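Local atomic coordinates of D-ribulose-5-phosphate 3-epimerase, putative (Plasmodium falciparum, PDB entry 1TQX), a protein that probably interconverts D-ribulose 5-phosphate and D-xylulose 5-phosphate as a metal-dependent 3-epimerase, and carries a bound zinc ion in a TIM barrel. Residues 164-168 / 193-197; 143-147 / 160-164. All coordinates share one frame. Residues are numbered along the deposited sequence.

Interaction 1 (164-168 / 193-197); sequences VSFLR and HGANI
V164, with chi1 t, lays its CG1 methyl over the backbone that leaves helix 184-193. CG1 lies 3.5 Å from H193 O, 3.8 Å from G194 N and 3.5 Å from A195 N, and 4.2 Å from A195 CB. Segment 164-168 is regular helix, with R168 N bonded to V164 O at 3.1 Å. Segment 193-197 is irregular: H193 is at -96/-10, G194 has positive phi, A195 is extended (-68/139), N196 is not (-125/-9), and I197 starts strand 197-200. The register pairs S165 with H193 (CA to CA 4.9 Å) and R168 with G194 (5.3 Å). Such close backbones need a residue without a side chain. G194 has phi/psi of 127/-7, and a CB there would sit 2.6 Å from R168 CB. It ends helix 184-193 in a Schellman motif. The contact thus joins two neighbouring outer helices of the TIM barrel, at the end where helices hand over to strands. S165, chi1 m, accepts a hydrogen bond on OG from H193 ND1 at 2.8 Å, near the plane of the imidazole. S165 CA makes a CA-H...O contact with H193 O at 3.3 Å. Water 1 lies 2.9 Å from S165 OG and gives a weak bond to H193 O at 3.4 Å. R168, with chi1 t and chi2 and chi3 both p, brings its guanidinium edge to the G194 carbonyl, which lies near its plane. Its NE and NH2 both donate to G194 O, at 3.0 and 2.8 Å. R168 NH1 bonds L174 O. N196 OD1 accepts from I176 N, tying the loop to strand 175-179.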
# COMPACT_ATOMS: atom_id res chain seq x y z
N VAL A 164 5.31 13.40 -0.15
CA VAL A 164 5.22 12.91 1.22
C VAL A 164 5.24 14.07 2.22
O VAL A 164 4.41 14.11 3.12
CB VAL A 164 6.38 11.93 1.54
CG1 VAL A 164 6.28 11.43 2.98
CG2 VAL A 164 6.35 10.75 0.57
N SER A 165 6.18 15.00 2.06
CA SER A 165 6.26 16.14 2.98
C SER A 165 4.99 16.99 2.91
O SER A 165 4.49 17.44 3.94
CB SER A 165 7.48 17.01 2.66
OG SER A 165 8.68 16.34 2.99
N PHE A 166 4.47 17.21 1.71
CA PHE A 166 3.25 17.98 1.53
C PHE A 166 2.10 17.39 2.35
O PHE A 166 1.42 18.10 3.08
CB PHE A 166 2.84 18.00 0.05
CG PHE A 166 1.49 18.63 -0.20
CD1 PHE A 166 1.36 20.01 -0.29
CD2 PHE A 166 0.35 17.83 -0.32
CE1 PHE A 166 0.11 20.60 -0.49
CE2 PHE A 166 -0.90 18.41 -0.52
CZ PHE A 166 -1.03 19.79 -0.61
N LEU A 167 1.89 16.09 2.20
CA LEU A 167 0.81 15.40 2.91
C LEU A 167 0.96 15.41 4.43
O LEU A 167 -0.00 15.69 5.14
CB LEU A 167 0.70 13.95 2.41
CG LEU A 167 0.25 13.76 0.96
CD1 LEU A 167 0.52 12.33 0.51
CD2 LEU A 167 -1.23 14.08 0.83
N ARG A 168 2.15 15.10 4.93
CA ARG A 168 2.36 15.08 6.38
C ARG A 168 2.15 16.45 7.00
O ARG A 168 1.60 16.57 8.10
CB ARG A 168 3.76 14.57 6.73
CG ARG A 168 4.06 14.56 8.23
CD ARG A 168 3.03 13.73 8.98
NE ARG A 168 3.07 12.32 8.60
CZ ARG A 168 1.99 11.57 8.38
NH1 ARG A 168 0.78 12.10 8.51
NH2 ARG A 168 2.12 10.29 8.05
N HIS A 193 10.54 12.32 5.75
CA HIS A 193 9.63 13.22 5.06
C HIS A 193 8.19 13.09 5.56
O HIS A 193 7.34 13.90 5.21
CB HIS A 193 9.70 12.99 3.55
CG HIS A 193 10.93 13.55 2.91
ND1 HIS A 193 10.98 14.83 2.38
CD2 HIS A 193 12.17 13.02 2.72
CE1 HIS A 193 12.19 15.06 1.89
NE2 HIS A 193 12.93 13.98 2.09
N GLY A 194 7.91 12.06 6.36
CA GLY A 194 6.57 11.89 6.88
C GLY A 194 5.88 10.54 6.69
O GLY A 194 4.80 10.32 7.24
N ALA A 195 6.49 9.63 5.93
CA ALA A 195 5.89 8.32 5.71
C ALA A 195 5.88 7.49 6.99
O ALA A 195 6.85 7.50 7.74
CB ALA A 195 6.64 7.57 4.61
N ASN A 196 4.78 6.77 7.24
CA ASN A 196 4.70 5.92 8.43
C ASN A 196 4.37 4.46 8.11
O ASN A 196 4.42 3.60 8.99
CB ASN A 196 3.69 6.48 9.45
CG ASN A 196 2.26 6.49 8.93
OD1 ASN A 196 1.94 7.22 8.00
ND2 ASN A 196 1.40 5.68 9.55
N ILE A 197 4.01 4.19 6.86
CA ILE A 197 3.71 2.82 6.44
C ILE A 197 4.66 2.51 5.29
O ILE A 197 4.71 3.22 4.29
CB ILE A 197 2.25 2.68 5.97
CG1 ILE A 197 1.31 3.13 7.10
CG2 ILE A 197 1.97 1.22 5.61
CD1 ILE A 197 -0.16 2.96 6.77
O HOH W 1 9.07 16.79 5.80

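Interaction 2 (143-147 / 160-164); sequences LVMTV and MMGKV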
# COMPACT_ATOMS: atom_id res chain seq x y z
N LEU A 143 -1.37 6.27 -0.67
CA LEU A 143 -0.22 5.48 -1.11
C LEU A 143 0.52 6.23 -2.20
O LEU A 143 0.05 6.33 -3.33
CB LEU A 143 -0.72 4.12 -1.64
CG LEU A 143 0.28 2.97 -1.90
CD1 LEU A 143 -0.51 1.73 -2.30
CD2 LEU A 143 1.25 3.35 -3.00
N VAL A 144 1.68 6.79 -1.84
CA VAL A 144 2.51 7.53 -2.78
C VAL A 144 3.44 6.55 -3.48
O VAL A 144 4.36 6.01 -2.87
CB VAL A 144 3.37 8.60 -2.03
CG1 VAL A 144 4.33 9.28 -3.01
CG2 VAL A 144 2.47 9.63 -1.36
N MET A 145 3.18 6.29 -4.76
CA MET A 145 4.04 5.37 -5.52
C MET A 145 5.40 6.04 -5.67
O MET A 145 5.48 7.20 -6.09
CB MET A 145 3.47 5.10 -6.91
CG MET A 145 2.21 4.25 -6.96
SD MET A 145 2.41 2.62 -6.19
CE MET A 145 3.71 1.90 -7.17
N THR A 146 6.46 5.31 -5.33
CA THR A 146 7.81 5.85 -5.47
C THR A 146 8.49 5.20 -6.67
O THR A 146 9.71 5.30 -6.85
CB THR A 146 8.64 5.64 -4.19
OG1 THR A 146 8.48 4.30 -3.71
CG2 THR A 146 8.19 6.62 -3.10
N VAL A 147 7.68 4.53 -7.48
CA VAL A 147 8.13 3.88 -8.70
C VAL A 147 6.93 3.76 -9.65
O VAL A 147 5.79 3.88 -9.21
CB VAL A 147 8.70 2.47 -8.41
CG1 VAL A 147 7.57 1.46 -8.22
CG2 VAL A 147 9.61 2.05 -9.53
N MET A 160 10.00 11.91 -5.29
CA MET A 160 8.61 11.77 -4.85
C MET A 160 8.48 12.20 -3.39
O MET A 160 7.37 12.31 -2.86
CB MET A 160 8.14 10.31 -4.99
CG MET A 160 8.00 9.84 -6.43
SD MET A 160 6.69 10.71 -7.31
CE MET A 160 7.62 11.99 -8.21
N MET A 161 9.60 12.46 -2.73
CA MET A 161 9.56 12.85 -1.32
C MET A 161 8.83 14.16 -1.07
O MET A 161 8.35 14.40 0.03
CB MET A 161 10.98 12.91 -0.75
CG MET A 161 11.66 11.56 -0.65
SD MET A 161 10.66 10.34 0.25
CE MET A 161 9.77 9.56 -1.12
N GLY A 162 8.75 15.00 -2.09
CA GLY A 162 8.05 16.27 -1.94
C GLY A 162 6.58 16.01 -1.67
O GLY A 162 5.96 16.73 -0.89
N LYS A 163 6.03 14.98 -2.30
CA LYS A 163 4.62 14.64 -2.11
C LYS A 163 4.39 14.21 -0.67
O LYS A 163 3.39 14.59 -0.05
CB LYS A 163 4.20 13.50 -3.06
CG LYS A 163 4.35 13.83 -4.53
CD LYS A 163 3.77 12.71 -5.38
CE LYS A 163 3.93 13.00 -6.87
NZ LYS A 163 3.34 11.88 -7.68
N VAL A 164 5.31 13.40 -0.15
CA VAL A 164 5.22 12.91 1.22
C VAL A 164 5.24 14.07 2.22
O VAL A 164 4.41 14.11 3.12
CB VAL A 164 6.38 11.93 1.54
CG1 VAL A 164 6.28 11.43 2.98
CG2 VAL A 164 6.35 10.75 0.57
O HOH W 2 3.49 9.18 -6.46
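Apolar contacts carry most of this buried interface. V144 points at the helix, and its CG1 lies 4.4 Å from M160 CB, 4.4 Å from V164 CG2 and 4.2 Å from K163 CD. T146 CG2 is 4.1 Å from M160 CB and 3.9 Å from M161 CE. The segments are the first strand and the helix of a beta-alpha-beta unit, strand 141-145, helix 161-170 and strand 175-179, one of the repeats that build the TIM barrel. V144 therefore faces outward to the helix. M145 leads its side chain away to the barrel interior, about 5 Å from the zinc and touching H70 and D179, both zinc ligands. Its backbone carbonyl makes a separate van der Waals contact, M145 O to M160 CG at 3.7 Å. No direct hydrogen bond crosses between the segments. Water 2 bridges them: it donates to M145 O at 2.8 Å and accepts from K163 NZ at 3.0 Å. K163 NZ also bonds T125 O and P123 O, while T146 OG1 bonds G180 O.

Both interactions use helix 161-170 and share V164, whose CG1 serves interaction 1 and CG2 interaction 2. Interaction 2 holds the early part of the helix to its own strand, in the buried layer between barrel wall and helix. Interaction 1 lies further along the helix, ties it to the next repeat and is only partly buried. Interaction 1 adds direct hydrogen bonds from R168 and H193 to V164 packing; interaction 2 has none and relies on apolar contacts and a bridging water. Their centres are 8 Å apart and they touch, with L167 CD1 3.8 Å from V144 CG2. The metal site lies near interaction 2; A195 of interaction 1 is about 14 Å, side chain to zinc, from it.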